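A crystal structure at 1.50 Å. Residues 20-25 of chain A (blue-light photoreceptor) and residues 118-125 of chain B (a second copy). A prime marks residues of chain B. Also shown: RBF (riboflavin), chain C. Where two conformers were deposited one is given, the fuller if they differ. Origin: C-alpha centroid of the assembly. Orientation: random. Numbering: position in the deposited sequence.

Chain A 20-25: DIADLR
Chain B (118-125) IRPIYDPE

How do the backbones meet? Asp20 to Ala22 passes beside the end of strand 118–122 of chain B; from CA 20 to 24 and from CA 119 to 124 the directions are 51° apart. A single beta bridge pairs Ile21 and Tyr122′ (CA to CA 4.6 Å), both extended (phi/psi -108/134 and -107/155). Tyr122′ N donates to Asp20 O at 2.8 Å and 167°, while Ala22 N donates to Tyr122′ O at 2.8 Å and 168°, so Tyr122′ is held through both its amide and its carbonyl. The same two carbonyl oxygens also receive CA-H...O contacts: Ile121′ CA to Asp20 O, 3.5 Å, and Ile21 CA to Tyr122′ O, 3.3 Å. Past the bridge, a weak hydrogen bond from Leu24 N to Ala22 O, 3.1 Å, accompanies the turn into 3-10 geometry at Leu24.

Where does charge contribute? Asp20, chi1 -123° between wells, forms a salt bridge from OD2 to Arg119′ NH1 at 3.5 Å, carboxylate against oppositely charged guanidinium. The arginine reaches out with chi1 p and chi2 and chi3 t; its NE and NH2 are hydrogen-bonded elsewhere in the structure.

Which apolar groups close the contact? Methyl and ring carbons, with no polar group to pair, meet at van der Waals range. Ala22 CB lies 3.9 Å from CG2 of Ile121′ (mt). The CA-to-CB bond of Leu24 (mt) points toward the other stretch, and Leu24 CD1 lies 3.8 Å from Pro124′ CD; Ile21 (mt) places CG2 4.3 Å from that same CD.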

# COMPACT_ATOMS: atom_id res chain seq x y z
N ASP A 20 5.64 12.92 1.62
CA ASP A 20 4.26 12.55 1.89
C ASP A 20 4.10 11.10 2.33
O ASP A 20 4.63 10.17 1.69
CB ASP A 20 3.37 12.81 0.68
CG ASP A 20 2.23 13.74 0.99
OD1 ASP A 20 2.35 14.53 1.96
OD2 ASP A 20 1.20 13.68 0.27
N ILE A 21 3.37 10.90 3.42
CA ILE A 21 3.21 9.59 4.01
C ILE A 21 1.80 9.09 3.75
O ILE A 21 0.82 9.85 3.90
CB ILE A 21 3.49 9.62 5.53
CG1 ILE A 21 4.90 10.17 5.78
CG2 ILE A 21 3.29 8.24 6.16
CD1 ILE A 21 5.28 10.23 7.26
N ALA A 22 1.69 7.83 3.33
CA ALA A 22 0.39 7.23 3.13
C ALA A 22 -0.39 7.25 4.44
O ALA A 22 0.15 6.94 5.52
CB ALA A 22 0.54 5.80 2.62
N ASP A 23 -1.65 7.63 4.32
CA ASP A 23 -2.60 7.55 5.41
C ASP A 23 -3.16 6.15 5.44
O ASP A 23 -4.24 5.88 4.90
CB ASP A 23 -3.73 8.55 5.18
CG ASP A 23 -4.71 8.60 6.32
OD1 ASP A 23 -4.57 7.81 7.27
OD2 ASP A 23 -5.63 9.45 6.25
N LEU A 24 -2.44 5.25 6.08
CA LEU A 24 -2.84 3.86 6.08
C LEU A 24 -4.14 3.65 6.86
O LEU A 24 -4.93 2.75 6.54
CB LEU A 24 -1.71 2.98 6.62
CG LEU A 24 -0.46 3.00 5.74
CD1 LEU A 24 0.52 1.93 6.13
CD2 LEU A 24 -0.79 2.86 4.27
N ARG A 25 -4.40 4.52 7.83
CA ARG A 25 -5.58 4.38 8.67
C ARG A 25 -6.83 4.63 7.88
O ARG A 25 -7.93 4.33 8.35
CB ARG A 25 -5.54 5.32 9.89
N ILE B 118 4.66 13.52 -11.09
CA ILE B 118 4.89 12.31 -10.29
C ILE B 118 5.39 12.72 -8.92
O ILE B 118 6.17 13.68 -8.77
CB ILE B 118 5.86 11.33 -11.01
CG1 ILE B 118 5.09 10.63 -12.14
CG2 ILE B 118 6.43 10.27 -10.05
CD1 ILE B 118 5.98 9.95 -13.17
N ARG B 119 4.93 12.01 -7.90
CA ARG B 119 5.48 12.21 -6.56
C ARG B 119 5.59 10.88 -5.84
O ARG B 119 4.82 9.95 -6.08
CB ARG B 119 4.59 13.17 -5.78
CG ARG B 119 3.20 12.64 -5.57
CD ARG B 119 2.21 13.66 -4.98
NE ARG B 119 0.83 13.14 -5.04
CZ ARG B 119 0.25 12.47 -4.04
NH1 ARG B 119 0.92 12.27 -2.91
NH2 ARG B 119 -1.00 12.01 -4.18
N PRO B 120 6.58 10.76 -4.95
CA PRO B 120 6.73 9.55 -4.15
C PRO B 120 5.82 9.59 -2.93
O PRO B 120 5.52 10.66 -2.38
CB PRO B 120 8.19 9.62 -3.74
CG PRO B 120 8.45 11.10 -3.55
CD PRO B 120 7.69 11.71 -4.74
N ILE B 121 5.40 8.41 -2.51
CA ILE B 121 4.58 8.29 -1.30
C ILE B 121 5.27 7.28 -0.39
O ILE B 121 5.66 6.22 -0.86
CB ILE B 121 3.11 7.86 -1.62
CG1 ILE B 121 2.44 8.89 -2.55
CG2 ILE B 121 2.29 7.65 -0.30
CD1 ILE B 121 1.10 8.44 -3.08
N TYR B 122 5.44 7.64 0.89
CA TYR B 122 6.21 6.83 1.84
C TYR B 122 5.31 6.12 2.84
O TYR B 122 4.20 6.57 3.09
CB TYR B 122 7.25 7.70 2.56
CG TYR B 122 8.25 8.26 1.58
CD1 TYR B 122 9.37 7.53 1.21
CD2 TYR B 122 8.04 9.50 1.00
CE1 TYR B 122 10.27 8.04 0.31
CE2 TYR B 122 8.93 10.01 0.09
CZ TYR B 122 10.04 9.28 -0.25
OH TYR B 122 10.94 9.81 -1.15
N ASP B 123 5.79 5.00 3.40
CA ASP B 123 5.09 4.39 4.54
C ASP B 123 5.52 5.08 5.85
O ASP B 123 6.43 5.92 5.85
CB ASP B 123 5.29 2.85 4.55
CG ASP B 123 6.74 2.43 4.72
OD1 ASP B 123 7.53 3.20 5.29
OD2 ASP B 123 7.08 1.30 4.27
N PRO B 124 4.86 4.75 6.97
CA PRO B 124 5.25 5.38 8.24
C PRO B 124 6.73 5.22 8.67
O PRO B 124 7.22 6.08 9.40
CB PRO B 124 4.29 4.73 9.23
CG PRO B 124 3.01 4.52 8.39
CD PRO B 124 3.54 4.07 7.06
N GLU B 125 7.41 4.16 8.22
CA GLU B 125 8.84 3.95 8.49
C GLU B 125 9.70 4.90 7.68
O GLU B 125 10.87 5.15 8.00
CB GLU B 125 9.25 2.52 8.11
CG GLU B 125 8.66 1.44 8.98
CD GLU B 125 8.95 0.05 8.46
OE1 GLU B 125 10.12 -0.36 8.51
OE2 GLU B 125 7.99 -0.62 8.01
N1 RBF C . 5.14 7.58 -18.60
C2 RBF C . 4.41 8.17 -19.58
O2 RBF C . 4.94 8.26 -20.71
N3 RBF C . 3.16 8.65 -19.39
C4 RBF C . 2.57 8.62 -18.20
O4 RBF C . 1.44 9.09 -17.98
C4A RBF C . 3.29 7.99 -17.10
N5 RBF C . 2.76 7.91 -15.86
C5A RBF C . 3.49 7.38 -14.83
C6 RBF C . 2.93 7.34 -13.55
C7 RBF C . 3.65 6.79 -12.47
C7M RBF C . 3.07 6.74 -11.09
C8 RBF C . 5.01 6.27 -12.73
C8M RBF C . 5.83 5.66 -11.60
C9 RBF C . 5.56 6.33 -14.01
C9A RBF C . 4.84 6.85 -15.08
N10 RBF C . 5.37 6.89 -16.36
C10 RBF C . 4.64 7.49 -17.37
C1' RBF C . 6.76 6.50 -16.65
C2' RBF C . 6.98 5.07 -17.03
O2' RBF C . 6.08 4.25 -16.26
C3' RBF C . 8.46 4.70 -16.79
O3' RBF C . 8.78 4.97 -15.44
C4' RBF C . 9.39 5.54 -17.68
O4' RBF C . 9.15 5.12 -19.02
C5' RBF C . 10.87 5.38 -17.32
O5' RBF C . 11.19 3.97 -17.20